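Local coordinates for protein NAGD (Escherichia coli, PDB 2C4N), which catalyses the magnesium-dependent hydrolysis of ribonucleoside 5'-phosphates, and probably of a broad range of other phosphorylated compounds, as a phosphatase of the HAD superfamily, at residues Y69-F78 with F172-I181. Numbering follows the deposited sequence.
Sequences YTSAMATADF and FYVGKPSPWI. With PO4 (phosphate ion), chain C; PO4 (phosphate ion), chain D.
Phe78 and Trp180 meet edge to face: the phenylalanine ring turns an edge, led by CD2, to the indole face, its plane at 82° to the six-membered ring. Its own CB presses on the indole rim, 3.4 Å from Trp180 CH2. With CG anti to the backbone N (chi1 171°), the Phe78 ring also reaches Phe172, CE2 to CE2 3.6 Å, nearly parallel but slid aside. Phe211 of a second subunit stacks on Trp180 and meets Phe78 steeply. The indole edge lies at Ala74, CZ3 3.4 Å from Ala74 O. Replacing Trp180 by an alanine would probably leave that edge of Phe78 without its aromatic face and open a gap beside Ala74.

Aliphatic packing continues along helix 71-80. Ala74, small enough for close approach, sets CB 3.7 Å from Val174 CG1 and 3.8 Å from Ile181 CG1. The contact thus joins the Rossmann-like HAD core, which supplies strand 68-70 and helix 180-189, to the cap sheet ending in strand 172-173.

Thr75 OG1 donates to Ser71 O (2.6 Å), turning back onto its own helix while touching Val174 CG2. Lys176, probably substrate-binding, donates from NZ to O4 of the chain C phosphate and O2 of the chain D phosphate (both 2.9 Å), ions probably from the crystallisation liquor; it salt-bridges Asp206 and the magnesium ligand Asp9.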
ATOM      1  N   TYR A  69     -30.328 -10.394  -4.949  1.00 17.44           N
ATOM      2  CA  TYR A  69     -29.527  -9.490  -5.763  1.00 17.09           C
ATOM      3  C   TYR A  69     -28.072  -9.768  -5.413  1.00 16.81           C
ATOM      4  O   TYR A  69     -27.647  -9.557  -4.279  1.00 17.85           O
ATOM      5  CB  TYR A  69     -29.879  -8.028  -5.459  1.00 16.08           C
ATOM      6  CG  TYR A  69     -29.470  -7.066  -6.549  1.00 16.95           C
ATOM      7  CD1 TYR A  69     -29.884  -7.265  -7.867  1.00 18.07           C
ATOM      8  CD2 TYR A  69     -28.673  -5.955  -6.269  1.00 17.16           C
ATOM      9  CE1 TYR A  69     -29.516  -6.380  -8.885  1.00 17.23           C
ATOM     10  CE2 TYR A  69     -28.299  -5.063  -7.277  1.00 18.11           C
ATOM     11  CZ  TYR A  69     -28.722  -5.281  -8.581  1.00 18.89           C
ATOM     12  OH  TYR A  69     -28.356  -4.404  -9.581  1.00 18.66           O
ATOM     13  N   THR A  70     -27.316 -10.268  -6.385  1.00 16.00           N
ATOM     14  CA  THR A  70     -25.912 -10.592  -6.170  1.00 15.29           C
ATOM     15  C   THR A  70     -25.019  -9.594  -6.892  1.00 15.30           C
ATOM     16  O   THR A  70     -25.490  -8.797  -7.704  1.00 14.42           O
ATOM     17  CB  THR A  70     -25.577 -11.980  -6.730  1.00 17.45           C
ATOM     18  OG1 THR A  70     -25.575 -11.917  -8.160  1.00 15.47           O
ATOM     19  CG2 THR A  70     -26.615 -13.005  -6.281  1.00 17.66           C
ATOM     20  N   SER A  71     -23.722  -9.653  -6.603  1.00 18.30           N
ATOM     21  CA  SER A  71     -22.772  -8.759  -7.250  1.00 18.07           C
ATOM     22  C   SER A  71     -22.691  -9.054  -8.744  1.00 17.44           C
ATOM     23  O   SER A  71     -22.229  -8.216  -9.512  1.00 17.94           O
ATOM     24  CB  SER A  71     -21.382  -8.893  -6.618  1.00 15.86           C
ATOM     25  OG  SER A  71     -20.896 -10.216  -6.715  1.00 17.52           O
ATOM     26  N   ALA A  72     -23.130 -10.244  -9.156  1.00 16.00           N
ATOM     27  CA  ALA A  72     -23.101 -10.609 -10.574  1.00 17.73           C
ATOM     28  C   ALA A  72     -24.238  -9.891 -11.288  1.00 16.78           C
ATOM     29  O   ALA A  72     -24.068  -9.355 -12.379  1.00 16.91           O
ATOM     30  CB  ALA A  72     -23.232 -12.131 -10.746  1.00 17.77           C
ATOM     31  N   MET A  73     -25.404  -9.887 -10.656  1.00 16.10           N
ATOM     32  CA  MET A  73     -26.571  -9.205 -11.205  1.00 16.42           C
ATOM     33  C   MET A  73     -26.296  -7.708 -11.251  1.00 15.44           C
ATOM     34  O   MET A  73     -26.612  -7.038 -12.230  1.00 16.40           O
ATOM     35  CB  MET A  73     -27.793  -9.483 -10.326  1.00 17.00           C
ATOM     36  CG  MET A  73     -28.163 -10.958 -10.245  1.00 20.32           C
ATOM     37  SD  MET A  73     -29.506 -11.229  -9.092  1.00 20.30           S
ATOM     38  CE  MET A  73     -29.658 -13.018  -9.120  1.00 24.17           C
ATOM     39  N   ALA A  74     -25.705  -7.194 -10.178  1.00 15.08           N
ATOM     40  CA  ALA A  74     -25.375  -5.776 -10.080  1.00 13.96           C
ATOM     41  C   ALA A  74     -24.367  -5.379 -11.146  1.00 14.26           C
ATOM     42  O   ALA A  74     -24.459  -4.297 -11.725  1.00 13.23           O
ATOM     43  CB  ALA A  74     -24.829  -5.456  -8.686  1.00 15.74           C
ATOM     44  N   THR A  75     -23.408  -6.260 -11.413  1.00 13.75           N
ATOM     45  CA  THR A  75     -22.396  -5.989 -12.433  1.00 15.29           C
ATOM     46  C   THR A  75     -23.052  -5.939 -13.811  1.00 15.30           C
ATOM     47  O   THR A  75     -22.736  -5.079 -14.629  1.00 14.12           O
ATOM     48  CB  THR A  75     -21.295  -7.067 -12.427  1.00 17.38           C
ATOM     49  OG1 THR A  75     -20.578  -7.009 -11.186  1.00 17.95           O
ATOM     50  CG2 THR A  75     -20.331  -6.855 -13.588  1.00 16.15           C
ATOM     51  N   ALA A  76     -23.978  -6.858 -14.062  1.00 18.22           N
ATOM     52  CA  ALA A  76     -24.680  -6.879 -15.343  1.00 19.27           C
ATOM     53  C   ALA A  76     -25.495  -5.596 -15.484  1.00 19.71           C
ATOM     54  O   ALA A  76     -25.521  -4.987 -16.548  1.00 20.29           O
ATOM     55  CB  ALA A  76     -25.602  -8.106 -15.429  1.00 16.78           C
ATOM     56  N   ASP A  77     -26.156  -5.186 -14.402  1.00 18.05           N
ATOM     57  CA  ASP A  77     -26.962  -3.970 -14.422  1.00 18.21           C
ATOM     58  C   ASP A  77     -26.085  -2.754 -14.669  1.00 19.28           C
ATOM     59  O   ASP A  77     -26.494  -1.810 -15.341  1.00 19.26           O
ATOM     60  CB  ASP A  77     -27.720  -3.787 -13.104  1.00 23.42           C
ATOM     61  CG  ASP A  77     -28.947  -4.677 -13.006  1.00 25.61           C
ATOM     62  OD1 ASP A  77     -29.469  -5.086 -14.063  1.00 27.46           O
ATOM     63  OD2 ASP A  77     -29.404  -4.949 -11.875  1.00 27.13           O
ATOM     64  N   PHE A  78     -24.878  -2.780 -14.115  1.00 19.73           N
ATOM     65  CA  PHE A  78     -23.927  -1.691 -14.289  1.00 21.81           C
ATOM     66  C   PHE A  78     -23.505  -1.588 -15.755  1.00 21.73           C
ATOM     67  O   PHE A  78     -23.492  -0.505 -16.336  1.00 21.96           O
ATOM     68  CB  PHE A  78     -22.708  -1.941 -13.394  1.00 28.99           C
ATOM     69  CG  PHE A  78     -21.554  -1.005 -13.642  1.00 32.24           C
ATOM     70  CD1 PHE A  78     -20.676  -1.222 -14.702  1.00 34.26           C
ATOM     71  CD2 PHE A  78     -21.342   0.093 -12.811  1.00 36.99           C
ATOM     72  CE1 PHE A  78     -19.603  -0.363 -14.932  1.00 34.40           C
ATOM     73  CE2 PHE A  78     -20.270   0.958 -13.035  1.00 36.48           C
ATOM     74  CZ  PHE A  78     -19.400   0.732 -14.098  1.00 35.79           C
ATOM     75  N   PHE A 172     -12.800  -1.427 -10.826  1.00 18.63           N
ATOM     76  CA  PHE A 172     -13.884  -0.771 -10.140  1.00 18.30           C
ATOM     77  C   PHE A 172     -14.647  -1.968  -9.577  1.00 17.36           C
ATOM     78  O   PHE A 172     -15.125  -2.811 -10.347  1.00 16.53           O
ATOM     79  CB  PHE A 172     -14.785  -0.015 -11.118  1.00 27.62           C
ATOM     80  CG  PHE A 172     -16.046   0.514 -10.487  1.00 32.40           C
ATOM     81  CD1 PHE A 172     -16.009   1.635  -9.659  1.00 34.37           C
ATOM     82  CD2 PHE A 172     -17.261  -0.133 -10.681  1.00 34.91           C
ATOM     83  CE1 PHE A 172     -17.166   2.097  -9.037  1.00 34.96           C
ATOM     84  CE2 PHE A 172     -18.421   0.322 -10.063  1.00 38.43           C
ATOM     85  CZ  PHE A 172     -18.373   1.436  -9.241  1.00 36.89           C
ATOM     86  N   TYR A 173     -14.730  -2.066  -8.254  1.00 14.93           N
ATOM     87  CA  TYR A 173     -15.459  -3.159  -7.619  1.00 14.53           C
ATOM     88  C   TYR A 173     -16.916  -2.738  -7.511  1.00 15.50           C
ATOM     89  O   TYR A 173     -17.229  -1.678  -6.968  1.00 16.60           O
ATOM     90  CB  TYR A 173     -14.900  -3.464  -6.222  1.00 16.51           C
ATOM     91  CG  TYR A 173     -13.581  -4.207  -6.231  1.00 17.06           C
ATOM     92  CD1 TYR A 173     -12.394  -3.572  -5.870  1.00 16.88           C
ATOM     93  CD2 TYR A 173     -13.523  -5.550  -6.590  1.00 17.26           C
ATOM     94  CE1 TYR A 173     -11.177  -4.261  -5.867  1.00 17.36           C
ATOM     95  CE2 TYR A 173     -12.317  -6.247  -6.593  1.00 17.56           C
ATOM     96  CZ  TYR A 173     -11.150  -5.598  -6.229  1.00 18.33           C
ATOM     97  OH  TYR A 173      -9.965  -6.300  -6.241  1.00 19.64           O
ATOM     98  N   VAL A 174     -17.804  -3.571  -8.039  1.00 17.36           N
ATOM     99  CA  VAL A 174     -19.229  -3.269  -8.031  1.00 18.64           C
ATOM    100  C   VAL A 174     -19.888  -3.509  -6.675  1.00 17.15           C
ATOM    101  O   VAL A 174     -20.775  -2.760  -6.271  1.00 17.31           O
ATOM    102  CB  VAL A 174     -19.966  -4.110  -9.108  1.00 17.65           C
ATOM    103  CG1 VAL A 174     -21.476  -3.887  -9.018  1.00 19.79           C
ATOM    104  CG2 VAL A 174     -19.461  -3.730 -10.499  1.00 18.55           C
ATOM    105  N   GLY A 175     -19.448  -4.546  -5.970  1.00 17.82           N
ATOM    106  CA  GLY A 175     -20.048  -4.871  -4.682  1.00 18.55           C
ATOM    107  C   GLY A 175     -19.639  -4.015  -3.494  1.00 19.10           C
ATOM    108  O   GLY A 175     -18.848  -3.080  -3.631  1.00 18.87           O
ATOM    109  N   LYS A 176     -20.194  -4.336  -2.325  1.00 16.23           N
ATOM    110  CA  LYS A 176     -19.881  -3.616  -1.089  1.00 16.80           C
ATOM    111  C   LYS A 176     -18.367  -3.670  -0.898  1.00 17.09           C
ATOM    112  O   LYS A 176     -17.729  -4.652  -1.278  1.00 17.58           O
ATOM    113  CB  LYS A 176     -20.557  -4.297   0.108  1.00 16.98           C
ATOM    114  CG  LYS A 176     -22.073  -4.359   0.047  1.00 17.35           C
ATOM    115  CD  LYS A 176     -22.620  -5.267   1.146  1.00 16.52           C
ATOM    116  CE  LYS A 176     -22.333  -6.740   0.852  1.00 17.47           C
ATOM    117  NZ  LYS A 176     -22.563  -7.606   2.048  1.00 18.92           N
ATOM    118  N   PRO A 177     -17.770  -2.646  -0.265  1.00 18.35           N
ATOM    119  CA  PRO A 177     -18.335  -1.432   0.332  1.00 18.52           C
ATOM    120  C   PRO A 177     -18.728  -0.306  -0.627  1.00 19.14           C
ATOM    121  O   PRO A 177     -19.115   0.776  -0.188  1.00 18.47           O
ATOM    122  CB  PRO A 177     -17.248  -0.998   1.306  1.00 19.21           C
ATOM    123  CG  PRO A 177     -15.999  -1.356   0.567  1.00 18.46           C
ATOM    124  CD  PRO A 177     -16.322  -2.738   0.018  1.00 17.89           C
ATOM    125  N   SER A 178     -18.635  -0.555  -1.926  1.00 17.85           N
ATOM    126  CA  SER A 178     -19.003   0.458  -2.903  1.00 19.60           C
ATOM    127  C   SER A 178     -20.476   0.835  -2.729  1.00 18.76           C
ATOM    128  O   SER A 178     -21.353  -0.027  -2.699  1.00 18.66           O
ATOM    129  CB  SER A 178     -18.765  -0.067  -4.319  1.00 36.95           C
ATOM    130  OG  SER A 178     -19.287   0.828  -5.281  1.00 44.79           O
ATOM    131  N   PRO A 179     -20.763   2.137  -2.596  1.00 21.22           N
ATOM    132  CA  PRO A 179     -22.149   2.587  -2.425  1.00 21.16           C
ATOM    133  C   PRO A 179     -23.020   2.336  -3.659  1.00 20.84           C
ATOM    134  O   PRO A 179     -24.242   2.236  -3.559  1.00 20.34           O
ATOM    135  CB  PRO A 179     -21.990   4.080  -2.130  1.00 20.72           C
ATOM    136  CG  PRO A 179     -20.630   4.165  -1.504  1.00 21.46           C
ATOM    137  CD  PRO A 179     -19.821   3.245  -2.377  1.00 19.93           C
ATOM    138  N   TRP A 180     -22.396   2.224  -4.824  1.00 15.47           N
ATOM    139  CA  TRP A 180     -23.166   2.018  -6.048  1.00 17.46           C
ATOM    140  C   TRP A 180     -24.103   0.810  -6.016  1.00 19.35           C
ATOM    141  O   TRP A 180     -25.236   0.895  -6.485  1.00 23.98           O
ATOM    142  CB  TRP A 180     -22.248   1.891  -7.263  1.00 21.72           C
ATOM    143  CG  TRP A 180     -23.036   1.880  -8.535  1.00 21.86           C
ATOM    144  CD1 TRP A 180     -23.482   2.966  -9.231  1.00 21.69           C
ATOM    145  CD2 TRP A 180     -23.564   0.729  -9.202  1.00 21.46           C
ATOM    146  NE1 TRP A 180     -24.260   2.563 -10.290  1.00 22.70           N
ATOM    147  CE2 TRP A 180     -24.328   1.194 -10.295  1.00 23.10           C
ATOM    148  CE3 TRP A 180     -23.470  -0.651  -8.980  1.00 21.38           C
ATOM    149  CZ2 TRP A 180     -24.999   0.327 -11.165  1.00 22.48           C
ATOM    150  CZ3 TRP A 180     -24.136  -1.513  -9.843  1.00 23.45           C
ATOM    151  CH2 TRP A 180     -24.891  -1.019 -10.923  1.00 23.74           C
ATOM    152  N   ILE A 181     -23.644  -0.313  -5.470  1.00 19.00           N
ATOM    153  CA  ILE A 181     -24.504  -1.490  -5.432  1.00 18.07           C
ATOM    154  C   ILE A 181     -25.757  -1.247  -4.592  1.00 14.03           C
ATOM    155  O   ILE A 181     -26.792  -1.863  -4.828  1.00 17.29           O
ATOM    156  CB  ILE A 181     -23.756  -2.740  -4.917  1.00 18.46           C
ATOM    157  CG1 ILE A 181     -24.592  -3.989  -5.218  1.00 18.29           C
ATOM    158  CG2 ILE A 181     -23.494  -2.627  -3.423  1.00 18.01           C
ATOM    159  CD1 ILE A 181     -23.849  -5.287  -5.044  1.00 20.47           C
TER
HETATM  160  P   PO4 C1252     -18.886  -9.029   2.624  1.00 28.29           P
HETATM  161  O1  PO4 C1252     -19.522 -10.217   2.002  1.00 27.84           O
HETATM  162  O2  PO4 C1252     -18.073  -9.457   3.788  1.00 28.33           O
HETATM  163  O3  PO4 C1252     -18.013  -8.360   1.631  1.00 26.29           O
HETATM  164  O4  PO4 C1252     -19.935  -8.082   3.073  1.00 24.95           O
HETATM  165  P   PO4 D1253     -22.462 -11.624   1.996  1.00 30.33           P
HETATM  166  O1  PO4 D1253     -23.862 -12.048   1.742  1.00 31.58           O
HETATM  167  O2  PO4 D1253     -22.194 -10.346   1.295  1.00 24.92           O
HETATM  168  O3  PO4 D1253     -22.255 -11.445   3.442  1.00 26.21           O
HETATM  169  O4  PO4 D1253     -21.535 -12.672   1.497  1.00 32.83           O